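Long-range contacts in arginase (Thermus thermophilus, PDB 2EF5), which probably hydrolyses L-arginine to L-ornithine and urea, a urea-cycle reaction, at a site holding two manganese ions: residues A[96-101]-A[257-262]; A[7-12]-A[45-50]. All blocks are in the same frame, centred on the assembly; numbering follows the deposited sequence.

Contact 1 of 2, residues A[96-101]-A[257-262]; sequences HSLSMG and SLDLVE. With MN (manganese (II) ion), chain H.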
ATOM      1  N   HIS A  96     -27.105  17.339  21.075  1.00 22.03           N
ATOM      2  CA  HIS A  96     -26.167  16.365  21.616  1.00 22.23           C
ATOM      3  C   HIS A  96     -25.234  17.058  22.612  1.00 21.71           C
ATOM      4  O   HIS A  96     -24.486  16.402  23.336  1.00 20.21           O
ATOM      5  CB  HIS A  96     -25.345  15.741  20.489  1.00 21.40           C
ATOM      6  CG  HIS A  96     -24.906  14.339  20.792  1.00 23.17           C
ATOM      7  ND1 HIS A  96     -24.547  13.450  19.795  1.00 21.07           N
ATOM      8  CD2 HIS A  96     -24.833  13.668  21.952  1.00 20.99           C
ATOM      9  CE1 HIS A  96     -24.282  12.281  20.348  1.00 21.64           C
ATOM     10  NE2 HIS A  96     -24.444  12.376  21.651  1.00 22.44           N
ATOM     11  N   SER A  97     -25.279  18.387  22.634  1.00 22.72           N
ATOM     12  CA  SER A  97     -24.459  19.180  23.549  1.00 24.22           C
ATOM     13  C   SER A  97     -24.714  18.751  24.987  1.00 23.34           C
ATOM     14  O   SER A  97     -23.830  18.845  25.828  1.00 23.22           O
ATOM     15  CB  SER A  97     -24.791  20.669  23.419  1.00 25.87           C
ATOM     16  OG  SER A  97     -24.510  21.157  22.121  1.00 30.55           O
ATOM     17  N   LEU A  98     -25.930  18.285  25.262  1.00 22.74           N
ATOM     18  CA  LEU A  98     -26.299  17.847  26.607  1.00 22.26           C
ATOM     19  C   LEU A  98     -25.381  16.752  27.136  1.00 21.04           C
ATOM     20  O   LEU A  98     -25.257  16.571  28.350  1.00 21.10           O
ATOM     21  CB  LEU A  98     -27.753  17.356  26.628  1.00 21.66           C
ATOM     22  CG  LEU A  98     -28.083  16.075  25.852  1.00 23.78           C
ATOM     23  CD1 LEU A  98     -27.649  14.842  26.637  1.00 21.99           C
ATOM     24  CD2 LEU A  98     -29.584  16.020  25.609  1.00 23.32           C
ATOM     25  N   SER A  99     -24.734  16.023  26.231  1.00 19.94           N
ATOM     26  CA  SER A  99     -23.842  14.946  26.650  1.00 20.94           C
ATOM     27  C   SER A  99     -22.648  15.416  27.472  1.00 19.90           C
ATOM     28  O   SER A  99     -22.065  14.623  28.209  1.00 19.91           O
ATOM     29  CB  SER A  99     -23.358  14.141  25.439  1.00 22.30           C
ATOM     30  OG  SER A  99     -24.423  13.361  24.901  1.00 24.24           O
ATOM     31  N   MET A 100     -22.279  16.691  27.353  1.00 20.04           N
ATOM     32  CA  MET A 100     -21.159  17.199  28.134  1.00 20.75           C
ATOM     33  C   MET A 100     -21.538  17.060  29.602  1.00 19.94           C
ATOM     34  O   MET A 100     -20.709  16.722  30.443  1.00 20.52           O
ATOM     35  CB  MET A 100     -20.884  18.670  27.804  1.00 21.39           C
ATOM     36  CG  MET A 100     -20.416  18.922  26.381  1.00 22.08           C
ATOM     37  SD  MET A 100     -20.007  20.662  26.072  1.00 26.30           S
ATOM     38  CE  MET A 100     -21.615  21.409  26.140  1.00 23.44           C
ATOM     39  N   GLY A 101     -22.805  17.322  29.896  1.00 21.10           N
ATOM     40  CA  GLY A 101     -23.284  17.213  31.261  1.00 21.18           C
ATOM     41  C   GLY A 101     -23.687  15.800  31.650  1.00 23.27           C
ATOM     42  O   GLY A 101     -23.446  15.376  32.782  1.00 23.47           O
ATOM     43  N   SER A 257     -25.217   3.928  31.642  1.00 21.58           N
ATOM     44  CA  SER A 257     -25.977   5.143  31.353  1.00 20.92           C
ATOM     45  C   SER A 257     -26.225   5.309  29.858  1.00 19.97           C
ATOM     46  O   SER A 257     -25.477   4.791  29.033  1.00 20.73           O
ATOM     47  CB  SER A 257     -25.239   6.369  31.915  1.00 20.12           C
ATOM     48  OG  SER A 257     -23.882   6.373  31.501  1.00 22.64           O
ATOM     49  N   LEU A 258     -27.254   6.067  29.514  1.00 18.63           N
ATOM     50  CA  LEU A 258     -27.617   6.234  28.111  1.00 18.82           C
ATOM     51  C   LEU A 258     -28.204   7.589  27.740  1.00 18.00           C
ATOM     52  O   LEU A 258     -29.000   8.144  28.496  1.00 17.84           O
ATOM     53  CB  LEU A 258     -28.643   5.147  27.742  1.00 15.98           C
ATOM     54  CG  LEU A 258     -29.434   5.287  26.438  1.00 15.42           C
ATOM     55  CD1 LEU A 258     -28.525   4.953  25.270  1.00 14.36           C
ATOM     56  CD2 LEU A 258     -30.632   4.357  26.444  1.00 16.67           C
ATOM     57  N   ASP A 259     -27.807   8.115  26.579  1.00 18.04           N
ATOM     58  CA  ASP A 259     -28.384   9.364  26.074  1.00 16.78           C
ATOM     59  C   ASP A 259     -29.142   8.991  24.803  1.00 16.01           C
ATOM     60  O   ASP A 259     -28.647   8.207  23.996  1.00 14.92           O
ATOM     61  CB  ASP A 259     -27.336  10.406  25.649  1.00 18.99           C
ATOM     62  CG  ASP A 259     -26.328  10.729  26.727  1.00 20.32           C
ATOM     63  OD1 ASP A 259     -26.691  10.784  27.914  1.00 22.37           O
ATOM     64  OD2 ASP A 259     -25.159  10.949  26.361  1.00 22.90           O
ATOM     65  N   LEU A 260     -30.331   9.560  24.627  1.00 16.24           N
ATOM     66  CA  LEU A 260     -31.143   9.352  23.428  1.00 16.70           C
ATOM     67  C   LEU A 260     -31.312  10.780  22.929  1.00 16.36           C
ATOM     68  O   LEU A 260     -32.150  11.522  23.432  1.00 15.08           O
ATOM     69  CB  LEU A 260     -32.500   8.743  23.780  1.00 17.17           C
ATOM     70  CG  LEU A 260     -32.483   7.337  24.382  1.00 17.99           C
ATOM     71  CD1 LEU A 260     -33.914   6.918  24.704  1.00 16.44           C
ATOM     72  CD2 LEU A 260     -31.853   6.352  23.398  1.00 17.58           C
ATOM     73  N   VAL A 261     -30.504  11.169  21.949  1.00 15.67           N
ATOM     74  CA  VAL A 261     -30.519  12.544  21.471  1.00 17.48           C
ATOM     75  C   VAL A 261     -30.853  12.799  20.007  1.00 18.25           C
ATOM     76  O   VAL A 261     -30.969  11.881  19.203  1.00 17.87           O
ATOM     77  CB  VAL A 261     -29.142  13.210  21.729  1.00 17.70           C
ATOM     78  CG1 VAL A 261     -28.767  13.108  23.212  1.00 19.46           C
ATOM     79  CG2 VAL A 261     -28.074  12.521  20.878  1.00 16.46           C
ATOM     80  N   GLU A 262     -30.989  14.087  19.701  1.00 20.69           N
ATOM     81  CA  GLU A 262     -31.250  14.600  18.361  1.00 21.82           C
ATOM     82  C   GLU A 262     -32.561  14.198  17.674  1.00 22.02           C
ATOM     83  O   GLU A 262     -32.682  14.302  16.453  1.00 21.61           O
ATOM     84  CB  GLU A 262     -30.052  14.272  17.464  1.00 22.56           C
ATOM     85  CG  GLU A 262     -28.736  14.947  17.894  1.00 26.13           C
ATOM     86  CD  GLU A 262     -28.684  16.436  17.550  1.00 28.64           C
ATOM     87  OE1 GLU A 262     -29.135  16.807  16.450  1.00 30.42           O
ATOM     88  OE2 GLU A 262     -28.178  17.236  18.367  1.00 29.74           O
TER
HETATM   89 MN    MN H1102     -24.200  13.935  17.673  1.00 28.24          MN
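A methyl of V261 caps one face of the H96 ring: CG2 sits 3.5 Å from the centroid, 7° off the ring normal, a CH-pi contact. The valine's other methyl works the apolar side, CG1 lying 3.9 Å from CD2 of L98, so one residue at the end of strand 255-261 packs against two side chains of the facing segment.

Polar contacts flank this packing. OE2 of E262 accepts the backbone N-H of H96 at 2.9 Å through its anti lone pair, rather bent at 135°; a bend at chi2 (-75°) brings the carboxylate back to the histidine. OG of S99 points to OD2 of D259 in a bond of doubtful geometry, while S215 on strand 212-217 hydrogen-bonds NE2 of H96.

The remaining ring nitrogen is the metal ligand: ND1 binds manganese at 2.2 Å, beside D118, D122 and D217. An alanine in place of E262 would probably leave the H96 N-H without this acceptor and the histidine backbone less firmly placed.

With one nitrogen on manganese, the other bonded to a serine, a methyl over one face and W116 stacked on the ring, the imidazole has little freedom to turn, and S215 is a second-shell partner of the metal site.

Contact 2 of 2, residues A[7-12]-A[45-50]; sequences GVPMDL and LGDVPV. With LYS (lysine), chain K.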
ATOM      1  N   GLY A   7     -35.173  14.730  30.911  1.00 24.33           N
ATOM      2  CA  GLY A   7     -35.123  15.350  29.598  1.00 25.29           C
ATOM      3  C   GLY A   7     -34.392  16.676  29.573  1.00 25.46           C
ATOM      4  O   GLY A   7     -34.320  17.392  30.575  1.00 26.42           O
ATOM      5  N   VAL A   8     -33.830  16.991  28.415  1.00 24.40           N
ATOM      6  CA  VAL A   8     -33.118  18.243  28.212  1.00 24.68           C
ATOM      7  C   VAL A   8     -33.625  18.810  26.883  1.00 26.35           C
ATOM      8  O   VAL A   8     -33.062  18.542  25.826  1.00 27.12           O
ATOM      9  CB  VAL A   8     -31.591  18.024  28.131  1.00 23.41           C
ATOM     10  CG1 VAL A   8     -30.869  19.364  28.095  1.00 23.41           C
ATOM     11  CG2 VAL A   8     -31.122  17.213  29.319  1.00 24.63           C
ATOM     12  N   PRO A   9     -34.720  19.590  26.926  1.00 26.55           N
ATOM     13  CA  PRO A   9     -35.306  20.187  25.724  1.00 27.05           C
ATOM     14  C   PRO A   9     -34.458  21.349  25.229  1.00 28.40           C
ATOM     15  O   PRO A   9     -34.910  22.490  25.174  1.00 28.53           O
ATOM     16  CB  PRO A   9     -36.677  20.626  26.209  1.00 26.47           C
ATOM     17  CG  PRO A   9     -36.387  21.069  27.604  1.00 26.90           C
ATOM     18  CD  PRO A   9     -35.495  19.962  28.124  1.00 26.74           C
ATOM     19  N   MET A  10     -33.223  21.039  24.863  1.00 30.26           N
ATOM     20  CA  MET A  10     -32.280  22.044  24.403  1.00 32.27           C
ATOM     21  C   MET A  10     -32.125  22.059  22.887  1.00 32.81           C
ATOM     22  O   MET A  10     -31.904  21.023  22.253  1.00 32.55           O
ATOM     23  CB  MET A  10     -30.928  21.793  25.074  1.00 33.74           C
ATOM     24  CG  MET A  10     -29.836  22.800  24.760  1.00 38.13           C
ATOM     25  SD  MET A  10     -28.364  22.428  25.747  1.00 41.77           S
ATOM     26  CE  MET A  10     -27.610  21.221  24.764  1.00 39.91           C
ATOM     27  N   ASP A  11     -32.251  23.250  22.320  1.00 33.45           N
ATOM     28  CA  ASP A  11     -32.127  23.467  20.890  1.00 35.53           C
ATOM     29  C   ASP A  11     -31.453  24.827  20.760  1.00 37.06           C
ATOM     30  O   ASP A  11     -32.086  25.818  20.389  1.00 36.74           O
ATOM     31  CB  ASP A  11     -33.509  23.516  20.236  1.00 37.12           C
ATOM     32  CG  ASP A  11     -33.439  23.505  18.724  1.00 38.97           C
ATOM     33  OD1 ASP A  11     -32.492  24.092  18.165  1.00 40.50           O
ATOM     34  OD2 ASP A  11     -34.340  22.918  18.088  1.00 43.38           O
ATOM     35  N   LEU A  12     -30.169  24.872  21.091  1.00 37.62           N
ATOM     36  CA  LEU A  12     -29.414  26.112  21.030  1.00 39.59           C
ATOM     37  C   LEU A  12     -28.321  26.051  19.970  1.00 40.15           C
ATOM     38  O   LEU A  12     -27.174  25.733  20.275  1.00 41.84           O
ATOM     39  CB  LEU A  12     -28.804  26.405  22.402  1.00 38.32           C
ATOM     40  CG  LEU A  12     -29.804  26.622  23.543  1.00 38.32           C
ATOM     41  CD1 LEU A  12     -29.063  26.711  24.862  1.00 39.14           C
ATOM     42  CD2 LEU A  12     -30.607  27.894  23.293  1.00 39.01           C
ATOM     43  N   LEU A  45     -37.770  12.206  36.067  1.00 27.85           N
ATOM     44  CA  LEU A  45     -37.310  13.372  36.813  1.00 27.08           C
ATOM     45  C   LEU A  45     -37.737  14.680  36.162  1.00 26.87           C
ATOM     46  O   LEU A  45     -37.384  15.755  36.632  1.00 26.91           O
ATOM     47  CB  LEU A  45     -35.785  13.344  36.938  1.00 28.10           C
ATOM     48  CG  LEU A  45     -35.162  12.086  37.548  1.00 29.06           C
ATOM     49  CD1 LEU A  45     -33.644  12.215  37.554  1.00 30.48           C
ATOM     50  CD2 LEU A  45     -35.699  11.874  38.954  1.00 31.46           C
ATOM     51  N   GLY A  46     -38.498  14.592  35.078  1.00 26.93           N
ATOM     52  CA  GLY A  46     -38.938  15.795  34.394  1.00 25.89           C
ATOM     53  C   GLY A  46     -37.847  16.343  33.494  1.00 26.89           C
ATOM     54  O   GLY A  46     -36.992  15.592  33.030  1.00 26.73           O
ATOM     55  N   ASP A  47     -37.862  17.647  33.244  1.00 26.75           N
ATOM     56  CA  ASP A  47     -36.848  18.248  32.380  1.00 28.39           C
ATOM     57  C   ASP A  47     -35.957  19.242  33.100  1.00 30.06           C
ATOM     58  O   ASP A  47     -36.366  19.875  34.069  1.00 31.16           O
ATOM     59  CB  ASP A  47     -37.479  18.988  31.197  1.00 27.67           C
ATOM     60  CG  ASP A  47     -38.182  18.069  30.225  1.00 26.68           C
ATOM     61  OD1 ASP A  47     -37.872  16.864  30.191  1.00 27.77           O
ATOM     62  OD2 ASP A  47     -39.045  18.568  29.476  1.00 28.94           O
ATOM     63  N   VAL A  48     -34.732  19.374  32.605  1.00 30.82           N
ATOM     64  CA  VAL A  48     -33.776  20.328  33.140  1.00 30.77           C
ATOM     65  C   VAL A  48     -34.133  21.658  32.489  1.00 31.88           C
ATOM     66  O   VAL A  48     -34.360  21.722  31.283  1.00 31.32           O
ATOM     67  CB  VAL A  48     -32.335  19.950  32.748  1.00 32.48           C
ATOM     68  CG1 VAL A  48     -31.404  21.144  32.936  1.00 33.69           C
ATOM     69  CG2 VAL A  48     -31.862  18.776  33.596  1.00 30.63           C
ATOM     70  N   PRO A  49     -34.201  22.737  33.281  1.00 34.30           N
ATOM     71  CA  PRO A  49     -34.540  24.056  32.735  1.00 34.45           C
ATOM     72  C   PRO A  49     -33.570  24.492  31.634  1.00 34.72           C
ATOM     73  O   PRO A  49     -32.357  24.387  31.798  1.00 35.85           O
ATOM     74  CB  PRO A  49     -34.459  24.967  33.962  1.00 34.83           C
ATOM     75  CG  PRO A  49     -34.802  24.043  35.099  1.00 34.44           C
ATOM     76  CD  PRO A  49     -34.018  22.803  34.741  1.00 34.21           C
ATOM     77  N   VAL A  50     -34.099  24.964  30.513  1.00 36.78           N
ATOM     78  CA  VAL A  50     -33.235  25.425  29.432  1.00 38.73           C
ATOM     79  C   VAL A  50     -33.642  26.808  28.945  1.00 39.87           C
ATOM     80  O   VAL A  50     -34.750  27.002  28.454  1.00 41.27           O
ATOM     81  CB  VAL A  50     -33.254  24.472  28.222  1.00 38.65           C
ATOM     82  CG1 VAL A  50     -32.235  24.934  27.196  1.00 38.29           C
ATOM     83  CG2 VAL A  50     -32.940  23.057  28.665  1.00 39.20           C
TER
HETATM   84  N   LYS K3001     -45.219  18.576  25.219  1.00 54.73           N
HETATM   85  CA  LYS K3001     -43.872  19.228  25.843  1.00 55.51           C
HETATM   86  C   LYS K3001     -44.402  20.548  26.686  1.00 55.58           C
HETATM   87  O   LYS K3001     -44.181  20.562  27.911  1.00 56.83           O
HETATM   88  CB  LYS K3001     -43.005  19.565  24.541  1.00 55.73           C
HETATM   89  CG  LYS K3001     -41.369  19.701  24.238  1.00 57.81           C
HETATM   90  CD  LYS K3001     -40.683  20.620  23.202  1.00 57.95           C
HETATM   91  CE  LYS K3001     -39.211  21.104  23.872  1.00 56.60           C
HETATM   92  NZ  LYS K3001     -38.833  22.425  24.858  1.00 54.62           N
HETATM   93  OXT LYS K3001     -44.978  21.600  26.257  1.00 54.72           O
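V50 turns its side chain onto the 7-12 segment and loses more surface there than any other residue of the pair. Its two methyls divide the work. CG1, anti to the backbone N (chi1 -174°), reaches CB of M10 at 4.0 Å and, more loosely, CD1 of L12; CG2 lies 4.0 Å from CD of P9 and also approaches CG1 of V8. The side chains of V50 and M10 cross at about a right angle, and the packing is largely apolar, though V50 also borders the carbonyl O of P9.

G7 is gripped through its backbone. Its N-H goes to the carbonyl O of G46 at 2.9 Å, almost straight at 173°, and its own carbonyl O takes the N-H of V48, likewise at 2.9 Å. Together the two bonds bracket D47, with which G7 forms a parallel bridge. The D47 carboxylate leans over the glycine, OD1 coming within 3.2 Å of G7 CA; a side chain on G7 would run into that oxygen. The same OD1 makes a salt bridge with R27, so that oxygen is held from outside the two segments.

P9 follows at the centre of an inverse gamma turn. Its CD rests 3.8 Å from CB of D47, the two side chains crossing at a slant, while its CB faces the bound lysine, whose NZ lies 3.1 Å away. D20, M21 and S24 complete that lysine pocket.

On the other side of the strands V8 and V48 touch helix 66-81, through L76 and V75. Parallel strands 2-8 and 41-47 are neighbours at one margin of the arginase alpha/beta sheet, 41-47 being outermost within the chain, and the segments that follow them pack together beyond the G7-D47 bridge.

How the contacts relate
Both contacts draw on the one parallel sheet, whose order begins 41-47, 2-8, 87-93, 255-261: contact 2 joins the first two strands at its edge, while contact 1 lies further in, where strand 255-261 faces the segment leading into helix 99-107. Their centres are 11 Å apart. Both segments of contact 2 precede those of contact 1 along the chain. They nevertheless touch: CE of M10 lies 3.2 Å from CB of S97, and CD2 of L98 packs 3.8 Å from CB of V8. The segment carrying a manganese ligand is thus packed against V8 and M10 of the 7-12 segment, so the neighbourhood of contact 2 abuts the metal-binding segment.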